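Long-range contacts in putative 2OG-Fe(II) oxygenase family protein (PDB 3OOX), which probably acts as an iron(II)- and 2-oxoglutarate-dependent oxygenase that may form ethene from 2-oxoglutarate and oxidise L-arginine to release guanidine: residues K56-L61 and E97-G102; V170-H175 and S264-L269; I197-G202 and L227-G232. All blocks are in the same frame, centred on the assembly; numbering follows the deposited sequence.

Contact 1: residues K56-L61 and E97-G102; sequences KAFFAL and EFWHMG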
ATOM      1  N   LYS A  56     -10.796  -5.516 -13.486  1.00 23.03           N
ATOM      2  CA  LYS A  56     -11.222  -4.862 -14.727  1.00 23.51           C
ATOM      3  C   LYS A  56     -12.663  -5.238 -15.073  1.00 24.54           C
ATOM      4  O   LYS A  56     -13.460  -4.399 -15.482  1.00 25.36           O
ATOM      5  CB  LYS A  56     -10.289  -5.215 -15.888  1.00 25.66           C
ATOM      6  CG  LYS A  56      -8.852  -4.696 -15.783  1.00 26.20           C
ATOM      7  CD  LYS A  56      -7.976  -5.197 -16.920  1.00 28.70           C
ATOM      8  CE  LYS A  56      -6.630  -4.474 -16.933  1.00 33.19           C
ATOM      9  NZ  LYS A  56      -5.703  -5.073 -17.942  1.00 31.22           N
ATOM     10  N   ALA A  57     -13.007  -6.503 -14.890  1.00 26.18           N
ATOM     11  CA  ALA A  57     -14.354  -6.982 -15.171  1.00 26.63           C
ATOM     12  C   ALA A  57     -15.376  -6.356 -14.232  1.00 25.76           C
ATOM     13  O   ALA A  57     -16.448  -5.919 -14.658  1.00 26.13           O
ATOM     14  CB  ALA A  57     -14.400  -8.538 -15.072  1.00 26.86           C
ATOM     15  N   PHE A  58     -15.018  -6.262 -12.951  1.00 24.07           N
ATOM     16  CA  PHE A  58     -15.904  -5.605 -11.998  1.00 23.33           C
ATOM     17  C   PHE A  58     -16.197  -4.141 -12.392  1.00 22.21           C
ATOM     18  O   PHE A  58     -17.356  -3.701 -12.401  1.00 22.26           O
ATOM     19  CB  PHE A  58     -15.370  -5.631 -10.556  1.00 22.27           C
ATOM     20  CG  PHE A  58     -16.198  -4.769  -9.652  1.00 19.70           C
ATOM     21  CD1 PHE A  58     -17.414  -5.213  -9.175  1.00 21.09           C
ATOM     22  CD2 PHE A  58     -15.807  -3.471  -9.351  1.00 21.69           C
ATOM     23  CE1 PHE A  58     -18.219  -4.429  -8.395  1.00 22.11           C
ATOM     24  CE2 PHE A  58     -16.635  -2.665  -8.586  1.00 19.51           C
ATOM     25  CZ  PHE A  58     -17.832  -3.130  -8.115  1.00 21.27           C
ATOM     26  N   PHE A  59     -15.134  -3.392 -12.683  1.00 22.96           N
ATOM     27  CA  PHE A  59     -15.291  -1.965 -12.983  1.00 21.42           C
ATOM     28  C   PHE A  59     -15.998  -1.713 -14.310  1.00 21.93           C
ATOM     29  O   PHE A  59     -16.580  -0.645 -14.517  1.00 22.85           O
ATOM     30  CB  PHE A  59     -13.933  -1.235 -12.966  1.00 21.58           C
ATOM     31  CG  PHE A  59     -13.328  -1.100 -11.575  1.00 20.11           C
ATOM     32  CD1 PHE A  59     -14.058  -0.493 -10.557  1.00 20.57           C
ATOM     33  CD2 PHE A  59     -12.058  -1.561 -11.314  1.00 22.07           C
ATOM     34  CE1 PHE A  59     -13.519  -0.358  -9.279  1.00 19.81           C
ATOM     35  CE2 PHE A  59     -11.509  -1.423 -10.035  1.00 18.09           C
ATOM     36  CZ  PHE A  59     -12.261  -0.836  -9.023  1.00 18.57           C
ATOM     37  N   ALA A  60     -15.971  -2.714 -15.200  1.00 22.41           N
ATOM     38  CA  ALA A  60     -16.738  -2.659 -16.467  1.00 23.80           C
ATOM     39  C   ALA A  60     -18.251  -2.918 -16.314  1.00 24.91           C
ATOM     40  O   ALA A  60     -19.016  -2.703 -17.274  1.00 26.05           O
ATOM     41  CB  ALA A  60     -16.133  -3.645 -17.465  1.00 25.11           C
ATOM     42  N   LEU A  61     -18.693  -3.359 -15.137  1.00 25.03           N
ATOM     43  CA  LEU A  61     -20.121  -3.563 -14.885  1.00 25.23           C
ATOM     44  C   LEU A  61     -20.886  -2.238 -14.935  1.00 25.25           C
ATOM     45  O   LEU A  61     -20.284  -1.174 -14.750  1.00 26.74           O
ATOM     46  CB  LEU A  61     -20.354  -4.206 -13.528  1.00 24.35           C
ATOM     47  CG  LEU A  61     -19.906  -5.650 -13.320  1.00 26.50           C
ATOM     48  CD1 LEU A  61     -19.929  -6.045 -11.847  1.00 25.00           C
ATOM     49  CD2 LEU A  61     -20.783  -6.594 -14.157  1.00 30.43           C
ATOM     50  N   GLU A  97     -12.492   5.230  -9.317  1.00 19.34           N
ATOM     51  CA  GLU A  97     -13.406   4.392  -8.573  1.00 19.87           C
ATOM     52  C   GLU A  97     -12.601   3.300  -7.881  1.00 18.32           C
ATOM     53  O   GLU A  97     -11.526   2.921  -8.345  1.00 17.68           O
ATOM     54  CB  GLU A  97     -14.499   3.813  -9.480  1.00 20.83           C
ATOM     55  CG  GLU A  97     -13.983   3.025 -10.684  1.00 22.16           C
ATOM     56  CD  GLU A  97     -15.075   2.526 -11.595  1.00 24.55           C
ATOM     57  OE1 GLU A  97     -16.237   2.420 -11.142  1.00 22.22           O
ATOM     58  OE2 GLU A  97     -14.739   2.226 -12.763  1.00 25.41           O
ATOM     59  N   PHE A  98     -13.095   2.814  -6.746  1.00 17.46           N
ATOM     60  CA  PHE A  98     -12.356   1.928  -5.856  1.00 15.18           C
ATOM     61  C   PHE A  98     -13.155   0.675  -5.499  1.00 15.43           C
ATOM     62  O   PHE A  98     -14.371   0.739  -5.381  1.00 17.19           O
ATOM     63  CB  PHE A  98     -12.114   2.592  -4.485  1.00 16.71           C
ATOM     64  CG  PHE A  98     -11.289   3.888  -4.520  1.00 19.51           C
ATOM     65  CD1 PHE A  98     -11.863   5.099  -4.879  1.00 18.02           C
ATOM     66  CD2 PHE A  98      -9.991   3.898  -4.066  1.00 21.01           C
ATOM     67  CE1 PHE A  98     -11.136   6.256  -4.852  1.00 19.46           C
ATOM     68  CE2 PHE A  98      -9.236   5.069  -4.028  1.00 22.15           C
ATOM     69  CZ  PHE A  98      -9.800   6.236  -4.440  1.00 22.30           C
ATOM     70  N   TRP A  99     -12.420  -0.390  -5.206  1.00 17.01           N
ATOM     71  CA  TRP A  99     -12.928  -1.535  -4.456  1.00 16.74           C
ATOM     72  C   TRP A  99     -11.947  -1.794  -3.315  1.00 17.15           C
ATOM     73  O   TRP A  99     -10.743  -1.843  -3.548  1.00 17.90           O
ATOM     74  CB  TRP A  99     -13.007  -2.800  -5.327  1.00 18.67           C
ATOM     75  CG  TRP A  99     -13.592  -3.946  -4.553  1.00 18.63           C
ATOM     76  CD1 TRP A  99     -12.923  -4.828  -3.742  1.00 18.53           C
ATOM     77  CD2 TRP A  99     -14.975  -4.306  -4.490  1.00 17.85           C
ATOM     78  NE1 TRP A  99     -13.808  -5.723  -3.181  1.00 19.59           N
ATOM     79  CE2 TRP A  99     -15.074  -5.415  -3.621  1.00 17.86           C
ATOM     80  CE3 TRP A  99     -16.142  -3.823  -5.104  1.00 18.39           C
ATOM     81  CZ2 TRP A  99     -16.308  -6.037  -3.348  1.00 19.64           C
ATOM     82  CZ3 TRP A  99     -17.378  -4.444  -4.817  1.00 18.32           C
ATOM     83  CH2 TRP A  99     -17.436  -5.540  -3.954  1.00 19.40           C
ATOM     84  N   HIS A 100     -12.443  -1.957  -2.107  1.00 17.35           N
ATOM     85  CA  HIS A 100     -11.592  -2.317  -0.991  1.00 15.72           C
ATOM     86  C   HIS A 100     -11.949  -3.669  -0.390  1.00 18.41           C
ATOM     87  O   HIS A 100     -13.114  -3.927  -0.076  1.00 18.80           O
ATOM     88  CB  HIS A 100     -11.692  -1.263   0.099  1.00 16.46           C
ATOM     89  CG  HIS A 100     -11.014   0.013  -0.269  1.00 15.71           C
ATOM     90  ND1 HIS A 100     -11.640   1.235  -0.198  1.00 21.64           N
ATOM     91  CD2 HIS A 100      -9.762   0.249  -0.734  1.00 17.91           C
ATOM     92  CE1 HIS A 100     -10.791   2.178  -0.592  1.00 23.26           C
ATOM     93  NE2 HIS A 100      -9.645   1.605  -0.927  1.00 17.61           N
HETATM   94  N   MSE A 101     -10.920  -4.490  -0.246  1.00 17.14           N
HETATM   95  CA  MSE A 101     -11.021  -5.768   0.431  1.00 17.17           C
HETATM   96  C   MSE A 101     -10.180  -5.703   1.684  1.00 17.82           C
HETATM   97  O   MSE A 101      -8.988  -5.417   1.610  1.00 18.57           O
HETATM   98  CB  MSE A 101     -10.515  -6.905  -0.467  1.00 16.82           C
HETATM   99  CG  MSE A 101     -10.589  -8.288   0.224  1.00 18.51           C
HETATM  100 SE   MSE A 101      -9.590  -9.624  -0.741  0.75 14.05          SE
HETATM  101  CE  MSE A 101      -9.411 -10.876   0.773  1.00 23.95           C
ATOM    102  N   GLY A 102     -10.816  -6.003   2.819  1.00 18.33           N
ATOM    103  CA  GLY A 102     -10.111  -6.161   4.086  1.00 18.77           C
ATOM    104  C   GLY A 102      -9.825  -7.617   4.379  1.00 17.13           C
ATOM    105  O   GLY A 102     -10.064  -8.499   3.556  1.00 17.44           O
TER

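Contact 2: residues V170-H175 and S264-L269; sequences VLRLLH and STPFFL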
ATOM      1  N   VAL A 170      -5.479  -3.908   3.805  1.00 15.53           N
ATOM      2  CA  VAL A 170      -6.487  -3.642   2.765  1.00 15.43           C
ATOM      3  C   VAL A 170      -5.835  -3.766   1.404  1.00 15.56           C
ATOM      4  O   VAL A 170      -4.814  -3.142   1.142  1.00 15.69           O
ATOM      5  CB  VAL A 170      -7.107  -2.277   2.942  1.00 15.78           C
ATOM      6  CG1 VAL A 170      -8.028  -1.937   1.750  1.00 16.55           C
ATOM      7  CG2 VAL A 170      -7.912  -2.175   4.249  1.00 17.64           C
ATOM      8  N   LEU A 171      -6.472  -4.562   0.536  1.00 15.86           N
ATOM      9  CA  LEU A 171      -6.164  -4.592  -0.891  1.00 16.52           C
ATOM     10  C   LEU A 171      -7.127  -3.645  -1.568  1.00 17.42           C
ATOM     11  O   LEU A 171      -8.356  -3.792  -1.441  1.00 16.66           O
ATOM     12  CB  LEU A 171      -6.346  -5.980  -1.487  1.00 16.20           C
ATOM     13  CG  LEU A 171      -6.084  -6.132  -2.976  1.00 16.87           C
ATOM     14  CD1 LEU A 171      -4.637  -5.726  -3.327  1.00 18.77           C
ATOM     15  CD2 LEU A 171      -6.355  -7.585  -3.438  1.00 18.56           C
ATOM     16  N   ARG A 172      -6.585  -2.613  -2.236  1.00 15.39           N
ATOM     17  CA  ARG A 172      -7.384  -1.643  -2.945  1.00 15.36           C
ATOM     18  C   ARG A 172      -7.251  -1.948  -4.433  1.00 16.81           C
ATOM     19  O   ARG A 172      -6.158  -2.125  -4.953  1.00 17.78           O
ATOM     20  CB  ARG A 172      -6.831  -0.241  -2.700  1.00 16.18           C
ATOM     21  CG  ARG A 172      -7.465   0.876  -3.583  1.00 16.18           C
ATOM     22  CD  ARG A 172      -6.825   2.223  -3.268  1.00 17.39           C
ATOM     23  NE  ARG A 172      -7.247   2.732  -1.975  1.00 17.21           N
ATOM     24  CZ  ARG A 172      -6.701   3.787  -1.380  1.00 19.63           C
ATOM     25  NH1 ARG A 172      -5.701   4.451  -1.958  1.00 20.74           N
ATOM     26  NH2 ARG A 172      -7.160   4.155  -0.206  1.00 23.70           N
ATOM     27  N   LEU A 173      -8.394  -1.970  -5.107  1.00 16.82           N
ATOM     28  CA  LEU A 173      -8.458  -2.025  -6.568  1.00 16.38           C
ATOM     29  C   LEU A 173      -8.923  -0.632  -7.018  1.00 16.61           C
ATOM     30  O   LEU A 173      -9.942  -0.124  -6.550  1.00 17.37           O
ATOM     31  CB  LEU A 173      -9.443  -3.101  -7.028  1.00 18.54           C
ATOM     32  CG  LEU A 173      -9.362  -4.452  -6.308  1.00 17.23           C
ATOM     33  CD1 LEU A 173     -10.505  -5.377  -6.812  1.00 20.17           C
ATOM     34  CD2 LEU A 173      -7.988  -5.120  -6.482  1.00 19.98           C
ATOM     35  N   LEU A 174      -8.153   0.005  -7.900  1.00 17.89           N
ATOM     36  CA  LEU A 174      -8.368   1.399  -8.291  1.00 18.24           C
ATOM     37  C   LEU A 174      -8.407   1.488  -9.814  1.00 20.56           C
ATOM     38  O   LEU A 174      -7.548   0.924 -10.483  1.00 23.67           O
ATOM     39  CB  LEU A 174      -7.224   2.274  -7.755  1.00 20.20           C
ATOM     40  CG  LEU A 174      -7.133   3.769  -8.017  1.00 24.30           C
ATOM     41  CD1 LEU A 174      -8.390   4.478  -7.566  1.00 23.22           C
ATOM     42  CD2 LEU A 174      -5.857   4.326  -7.332  1.00 24.62           C
ATOM     43  N   HIS A 175      -9.394   2.205 -10.350  1.00 18.87           N
ATOM     44  CA  HIS A 175      -9.529   2.414 -11.773  1.00 19.94           C
ATOM     45  C   HIS A 175      -9.717   3.880 -12.081  1.00 21.38           C
ATOM     46  O   HIS A 175     -10.647   4.519 -11.536  1.00 20.20           O
ATOM     47  CB  HIS A 175     -10.744   1.635 -12.286  1.00 19.87           C
ATOM     48  CG  HIS A 175     -11.146   1.943 -13.702  1.00 21.00           C
ATOM     49  ND1 HIS A 175     -12.458   2.168 -14.052  1.00 21.50           N
ATOM     50  CD2 HIS A 175     -10.434   2.023 -14.859  1.00 23.90           C
ATOM     51  CE1 HIS A 175     -12.535   2.390 -15.355  1.00 24.78           C
ATOM     52  NE2 HIS A 175     -11.319   2.327 -15.864  1.00 27.35           N
ATOM     53  N   SER A 264      -4.760   0.019 -10.765  1.00 21.72           N
ATOM     54  CA  SER A 264      -3.725  -0.225  -9.775  0.50 20.67           C
ATOM     55  C   SER A 264      -4.309  -1.063  -8.641  1.00 19.60           C
ATOM     56  O   SER A 264      -5.485  -0.940  -8.335  1.00 20.92           O
ATOM     57  CB  SER A 264      -3.206   1.109  -9.243  0.50 20.52           C
ATOM     58  OG  SER A 264      -2.060   0.943  -8.426  0.50 21.66           O
ATOM     59  N   THR A 265      -3.485  -1.891  -8.018  1.00 17.31           N
ATOM     60  CA  THR A 265      -3.946  -2.760  -6.939  1.00 17.63           C
ATOM     61  C   THR A 265      -2.977  -2.733  -5.752  1.00 16.65           C
ATOM     62  O   THR A 265      -2.425  -3.781  -5.363  1.00 16.95           O
ATOM     63  CB  THR A 265      -4.179  -4.220  -7.426  1.00 19.71           C
ATOM     64  OG1 THR A 265      -2.922  -4.831  -7.768  1.00 21.28           O
ATOM     65  CG2 THR A 265      -5.140  -4.243  -8.643  1.00 21.09           C
ATOM     66  N   PRO A 266      -2.789  -1.558  -5.117  1.00 15.79           N
ATOM     67  CA  PRO A 266      -1.924  -1.491  -3.961  1.00 16.42           C
ATOM     68  C   PRO A 266      -2.444  -2.286  -2.751  1.00 16.25           C
ATOM     69  O   PRO A 266      -3.634  -2.338  -2.520  1.00 15.94           O
ATOM     70  CB  PRO A 266      -1.883   0.004  -3.623  1.00 17.22           C
ATOM     71  CG  PRO A 266      -3.146   0.537  -4.189  1.00 17.35           C
ATOM     72  CD  PRO A 266      -3.396  -0.258  -5.441  1.00 17.80           C
ATOM     73  N   PHE A 267      -1.507  -2.834  -1.973  1.00 15.32           N
ATOM     74  CA  PHE A 267      -1.822  -3.564  -0.756  1.00 14.79           C
ATOM     75  C   PHE A 267      -1.252  -2.778   0.409  1.00 14.20           C
ATOM     76  O   PHE A 267      -0.018  -2.604   0.494  1.00 15.33           O
ATOM     77  CB  PHE A 267      -1.234  -4.970  -0.809  1.00 14.48           C
ATOM     78  CG  PHE A 267      -1.551  -5.792   0.410  1.00 15.73           C
ATOM     79  CD1 PHE A 267      -2.784  -6.408   0.539  1.00 16.29           C
ATOM     80  CD2 PHE A 267      -0.657  -5.894   1.442  1.00 16.20           C
ATOM     81  CE1 PHE A 267      -3.128  -7.119   1.636  1.00 17.17           C
ATOM     82  CE2 PHE A 267      -1.012  -6.629   2.571  1.00 15.18           C
ATOM     83  CZ  PHE A 267      -2.243  -7.273   2.626  1.00 16.89           C
ATOM     84  N   PHE A 268      -2.134  -2.324   1.292  1.00 14.17           N
ATOM     85  CA  PHE A 268      -1.787  -1.551   2.485  1.00 14.22           C
ATOM     86  C   PHE A 268      -1.696  -2.506   3.673  1.00 13.75           C
ATOM     87  O   PHE A 268      -2.730  -2.873   4.294  1.00 16.61           O
ATOM     88  CB  PHE A 268      -2.831  -0.461   2.713  1.00 14.77           C
ATOM     89  CG  PHE A 268      -2.945   0.515   1.580  1.00 14.12           C
ATOM     90  CD1 PHE A 268      -2.098   1.607   1.505  1.00 16.18           C
ATOM     91  CD2 PHE A 268      -3.891   0.348   0.580  1.00 16.62           C
ATOM     92  CE1 PHE A 268      -2.226   2.527   0.482  1.00 15.25           C
ATOM     93  CE2 PHE A 268      -3.969   1.246  -0.481  1.00 17.68           C
ATOM     94  CZ  PHE A 268      -3.114   2.325  -0.526  1.00 15.65           C
ATOM     95  N   LEU A 269      -0.443  -2.875   4.000  1.00 14.76           N
ATOM     96  CA  LEU A 269      -0.183  -3.810   5.064  1.00 14.43           C
ATOM     97  C   LEU A 269      -0.166  -3.069   6.381  1.00 15.43           C
ATOM     98  O   LEU A 269       0.517  -2.042   6.521  1.00 15.64           O
ATOM     99  CB  LEU A 269       1.140  -4.542   4.839  1.00 14.52           C
ATOM    100  CG  LEU A 269       1.401  -5.828   5.613  1.00 16.87           C
ATOM    101  CD1 LEU A 269       2.429  -6.706   4.839  1.00 15.20           C
ATOM    102  CD2 LEU A 269       1.860  -5.551   7.046  1.00 17.25           C
TER

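Contact 3: residues I197-G202 and L227-G232; sequences ITLLLG and LVINIG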
ATOM      1  N   ILE A 197       3.670  -1.058   5.870  1.00 15.79           N
ATOM      2  CA  ILE A 197       4.255  -0.877   4.546  1.00 15.24           C
ATOM      3  C   ILE A 197       3.170  -1.041   3.492  1.00 15.76           C
ATOM      4  O   ILE A 197       2.172  -1.720   3.722  1.00 15.74           O
ATOM      5  CB  ILE A 197       5.406  -1.859   4.218  1.00 15.49           C
ATOM      6  CG1 ILE A 197       4.971  -3.321   4.412  1.00 15.47           C
ATOM      7  CG2 ILE A 197       6.635  -1.536   5.104  1.00 17.82           C
ATOM      8  CD1 ILE A 197       6.037  -4.355   3.905  1.00 16.16           C
ATOM      9  N   THR A 198       3.377  -0.428   2.318  1.00 15.38           N
ATOM     10  CA  THR A 198       2.464  -0.570   1.183  1.00 15.48           C
ATOM     11  C   THR A 198       3.244  -1.176   0.003  1.00 15.53           C
ATOM     12  O   THR A 198       4.421  -0.809  -0.281  1.00 15.09           O
ATOM     13  CB  THR A 198       1.881   0.808   0.804  1.00 14.87           C
ATOM     14  OG1 THR A 198       1.204   1.302   1.955  1.00 14.68           O
ATOM     15  CG2 THR A 198       0.905   0.733  -0.372  1.00 16.41           C
ATOM     16  N   LEU A 199       2.621  -2.163  -0.669  1.00 16.48           N
ATOM     17  CA  LEU A 199       3.217  -2.898  -1.760  1.00 17.78           C
ATOM     18  C   LEU A 199       2.449  -2.653  -3.057  1.00 16.35           C
ATOM     19  O   LEU A 199       1.251  -2.935  -3.118  1.00 17.95           O
ATOM     20  CB  LEU A 199       3.254  -4.396  -1.438  1.00 16.95           C
ATOM     21  CG  LEU A 199       4.122  -4.777  -0.251  1.00 16.16           C
ATOM     22  CD1 LEU A 199       3.258  -4.969   0.989  1.00 17.44           C
ATOM     23  CD2 LEU A 199       4.983  -6.024  -0.550  1.00 19.89           C
ATOM     24  N   LEU A 200       3.138  -2.143  -4.080  1.00 15.98           N
ATOM     25  CA  LEU A 200       2.501  -1.736  -5.338  1.00 17.54           C
ATOM     26  C   LEU A 200       3.082  -2.442  -6.541  1.00 18.37           C
ATOM     27  O   LEU A 200       4.229  -2.206  -6.930  1.00 17.81           O
ATOM     28  CB  LEU A 200       2.682  -0.231  -5.540  1.00 18.08           C
ATOM     29  CG  LEU A 200       2.041   0.388  -6.769  1.00 19.74           C
ATOM     30  CD1 LEU A 200       0.528   0.342  -6.731  1.00 22.15           C
ATOM     31  CD2 LEU A 200       2.564   1.816  -6.921  1.00 20.90           C
ATOM     32  N   LEU A 201       2.251  -3.290  -7.128  1.00 18.15           N
ATOM     33  CA  LEU A 201       2.541  -3.846  -8.443  1.00 17.26           C
ATOM     34  C   LEU A 201       2.293  -2.835  -9.577  1.00 21.09           C
ATOM     35  O   LEU A 201       1.547  -1.867  -9.407  1.00 20.45           O
ATOM     36  CB  LEU A 201       1.658  -5.053  -8.719  1.00 20.85           C
ATOM     37  CG  LEU A 201       1.875  -6.243  -7.798  1.00 20.79           C
ATOM     38  CD1 LEU A 201       0.587  -7.147  -7.831  1.00 22.81           C
ATOM     39  CD2 LEU A 201       3.162  -7.003  -8.149  1.00 21.86           C
ATOM     40  N   GLY A 202       2.890  -3.085 -10.736  1.00 20.80           N
ATOM     41  CA  GLY A 202       2.490  -2.415 -11.985  1.00 23.24           C
ATOM     42  C   GLY A 202       2.807  -0.944 -12.105  1.00 21.24           C
ATOM     43  O   GLY A 202       2.162  -0.245 -12.894  1.00 28.06           O
ATOM     44  N   LEU A 227       7.740  -4.856  -7.503  1.00 22.86           N
ATOM     45  CA  LEU A 227       6.937  -4.251  -6.459  1.00 21.35           C
ATOM     46  C   LEU A 227       7.647  -2.995  -5.979  1.00 19.60           C
ATOM     47  O   LEU A 227       8.837  -3.019  -5.674  1.00 20.67           O
ATOM     48  CB  LEU A 227       6.769  -5.209  -5.265  1.00 19.78           C
ATOM     49  CG  LEU A 227       5.756  -6.335  -5.448  1.00 20.60           C
ATOM     50  CD1 LEU A 227       6.063  -7.488  -4.490  1.00 21.73           C
ATOM     51  CD2 LEU A 227       4.322  -5.840  -5.224  1.00 19.74           C
ATOM     52  N   VAL A 228       6.905  -1.891  -5.924  1.00 18.54           N
ATOM     53  CA  VAL A 228       7.410  -0.678  -5.297  1.00 19.55           C
ATOM     54  C   VAL A 228       6.839  -0.694  -3.870  1.00 20.38           C
ATOM     55  O   VAL A 228       5.647  -0.858  -3.672  1.00 17.98           O
ATOM     56  CB  VAL A 228       6.938   0.593  -6.008  1.00 18.42           C
ATOM     57  CG1 VAL A 228       7.409   1.833  -5.221  1.00 18.33           C
ATOM     58  CG2 VAL A 228       7.461   0.629  -7.457  1.00 19.47           C
ATOM     59  N   ILE A 229       7.709  -0.575  -2.885  1.00 18.60           N
ATOM     60  CA  ILE A 229       7.302  -0.712  -1.496  1.00 16.89           C
ATOM     61  C   ILE A 229       7.649   0.551  -0.735  1.00 17.00           C
ATOM     62  O   ILE A 229       8.730   1.095  -0.920  1.00 16.97           O
ATOM     63  CB  ILE A 229       7.992  -1.898  -0.834  1.00 18.60           C
ATOM     64  CG1 ILE A 229       7.744  -3.165  -1.671  1.00 20.24           C
ATOM     65  CG2 ILE A 229       7.465  -2.080   0.627  1.00 17.07           C
ATOM     66  CD1 ILE A 229       8.808  -4.214  -1.552  1.00 21.93           C
ATOM     67  N   ASN A 230       6.736   1.018   0.108  1.00 15.14           N
ATOM     68  CA  ASN A 230       7.017   2.206   0.968  1.00 16.44           C
ATOM     69  C   ASN A 230       6.666   1.984   2.421  1.00 16.05           C
ATOM     70  O   ASN A 230       5.729   1.235   2.764  1.00 16.55           O
ATOM     71  CB  ASN A 230       6.352   3.499   0.453  1.00 16.97           C
ATOM     72  CG  ASN A 230       4.846   3.442   0.444  1.00 15.59           C
ATOM     73  OD1 ASN A 230       4.259   2.727  -0.373  1.00 18.72           O
ATOM     74  ND2 ASN A 230       4.194   4.196   1.358  1.00 17.75           N
ATOM     75  N   ILE A 231       7.434   2.664   3.269  1.00 16.04           N
ATOM     76  CA  ILE A 231       7.223   2.714   4.705  1.00 16.76           C
ATOM     77  C   ILE A 231       5.985   3.576   4.994  1.00 17.08           C
ATOM     78  O   ILE A 231       5.830   4.641   4.383  1.00 17.56           O
ATOM     79  CB  ILE A 231       8.434   3.390   5.398  1.00 16.76           C
ATOM     80  CG1 ILE A 231       9.739   2.656   5.019  1.00 18.32           C
ATOM     81  CG2 ILE A 231       8.209   3.516   6.946  1.00 17.26           C
ATOM     82  CD1 ILE A 231       9.820   1.211   5.489  1.00 19.64           C
ATOM     83  N   GLY A 232       5.127   3.150   5.933  1.00 15.48           N
ATOM     84  CA  GLY A 232       3.999   3.947   6.375  1.00 16.01           C
ATOM     85  C   GLY A 232       4.203   4.464   7.787  1.00 17.30           C
ATOM     86  O   GLY A 232       5.158   4.063   8.491  1.00 16.06           O
TER

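Contact 1: residues K56-L61 and E97-G102
Trp-99 turns the edge of its indole onto one face of the Phe-58 ring in a T-shaped stack, CE3 standing 3.5 Å above the phenyl plane and offset toward its rim. The six-membered rings have their centroids 4.8 Å apart and planes at 68°. In the plane of the Phe-58 ring, at its edge, lies CE1 of Phe-59. The Phe-59 ring in turn receives CD2 of Phe-58 over one face, while its own edge meets the strand backbone, with CZ 3.8 Å from Trp-99 N. Glu-97 slides past this ring in the opposite direction, its carboxylate plane turned 33° from the phenyl plane and its CD 3.4 Å from Phe-59 CD1. The end of helix 45-59 thus packs on strand 97-101, which lies next to the outermost strand of the large sheet in the jelly-roll (double-stranded beta-helix) fold of this oxygenase family. Flat rings suit the site because they fill the space between helix and sheet, and Phe-127 of helix 127-152 adds another edge-to-face partner to Trp-99. An alanine in place of Phe-59 would probably open a gap between helix and strand, with Glu-97 CG losing the ring it packs on and Phe-58 CD2 the face beneath it. The carboxylate itself is held elsewhere: OE2 by His-175 ND1, OE1 by Tyr-79 OH and a salt bridge to Lys-66, whose NZ also binds Phe-59 O.

Contact 2: residues V170-H175 and S264-L269
Arg-172 bends at chi3 (-72°), which places NE near the Phe-268 ring, whose CG stands anti to its carbonyl carbon and beside the backbone N (chi1 -60°). The guanidinium and ring planes are 58° apart, with Phe-268 CE2 3.7 Å above the centre of the guanidinium. Both belong to neighbouring antiparallel strands, 170-176 and 262-269, in the large sheet of the jelly-roll core of the 2-oxoglutarate oxygenases. An arginine fits here because its flat end offers a face to the rim of the Phe-268 ring while NE bonds His-100 NE2 on the next strand. On the opposite face, Leu-171 CB packs 4.1 Å from Phe-267 CD1 in a non-hydrogen-bonded pair, and Leu-173 CD2 reaches Thr-265 CG2 at 3.7 Å. Branched aliphatic and aromatic groups suit this face, which helix 127-152 covers: Val-131 touches Leu-171, Phe-127 touches Leu-173 and Leu-134 touches Thr-265. Two hydrogen-bonded pairs, Val-170 with Phe-268 and Leu-174 with Ser-264, make their reciprocal N-H to O bonds toward the two ends of the contact. Between them the second strand is interrupted at Thr-265 and Pro-266. Arg-172 N still donates to Pro-266 O at 3.0 Å, but the proline nitrogen has no hydrogen to return. Arg-172 O instead meets carbon: the CA-H of Thr-265, with CA 3.0 Å away, and the proline CD at 3.4 Å.

Contact 3: residues I197-G202 and L227-G232
Thr-198 and Asn-230 lie side by side and point the same way, with the amide OD1 of Asn-230 3.3 Å from Thr-198 CB. The asparagine CG sits between its backbone N and carbonyl carbon (chi1 63°), on the side of the strand where Thr-198 CB meets OD1. Their polar ends converge on one carboxylate oxygen: Asp-193 OD2 is hydrogen-bonded to both Thr-198 OG1 and Asn-230 ND2. Small polar side chains are apt here, since Asp-193 belongs to a His-Gly-Asp sequence matching the HxD iron-binding motif of the family, and the pair is consistent with a second shell that steadies it. The two strands, 197-201 and 227-231, run antiparallel through the centre of the large jelly-roll sheet. Thr-198 with Asn-230 and Leu-200 with Val-228 are the hydrogen-bonded pairs between these two strands, Thr-198 N reaching Asn-230 O at 2.9 Å and Leu-200 N reaching Val-228 O at 2.8 Å. From the opposite face, aliphatic side chains turn toward helix 127-152; leucine and isoleucine suit a buried face packed against a helix. Leu-199 and Ile-229 stand alongside each other, CD2 to CG1 at 4.1 Å, and Ile-197 CB rests at the same distance from Ile-229 CG2. Leu-201 and Leu-227 are likewise side by side, their CD2 methyls only 3.4 Å apart, a tighter fit than usual for carbon. Leu-134 touches Leu-201, Leu-138 and Met-141 touch Leu-227, and Val-145 touches Ile-229.

From the N terminus, contact 1 closes first, joining the end of helix 45-59 to strand 97-101 across 35 intervening residues. Helix 127-152 follows before contact 2 opens at strand 170-176, so these two are in series. Contact 2 returns only at strand 262-269, and contact 3, pairing 197-201 with 227-231, begins and ends within that long excursion. In space all three meet one sheet. Trp-99 O accepts from Leu-173 N and Phe-59 CZ packs on Leu-173 O, linking contacts 1 and 2, while Leu-199 N bonds Phe-267 O and Leu-269 N bonds Ile-197 O, linking contacts 2 and 3. Contacts 1 and 3 do not touch.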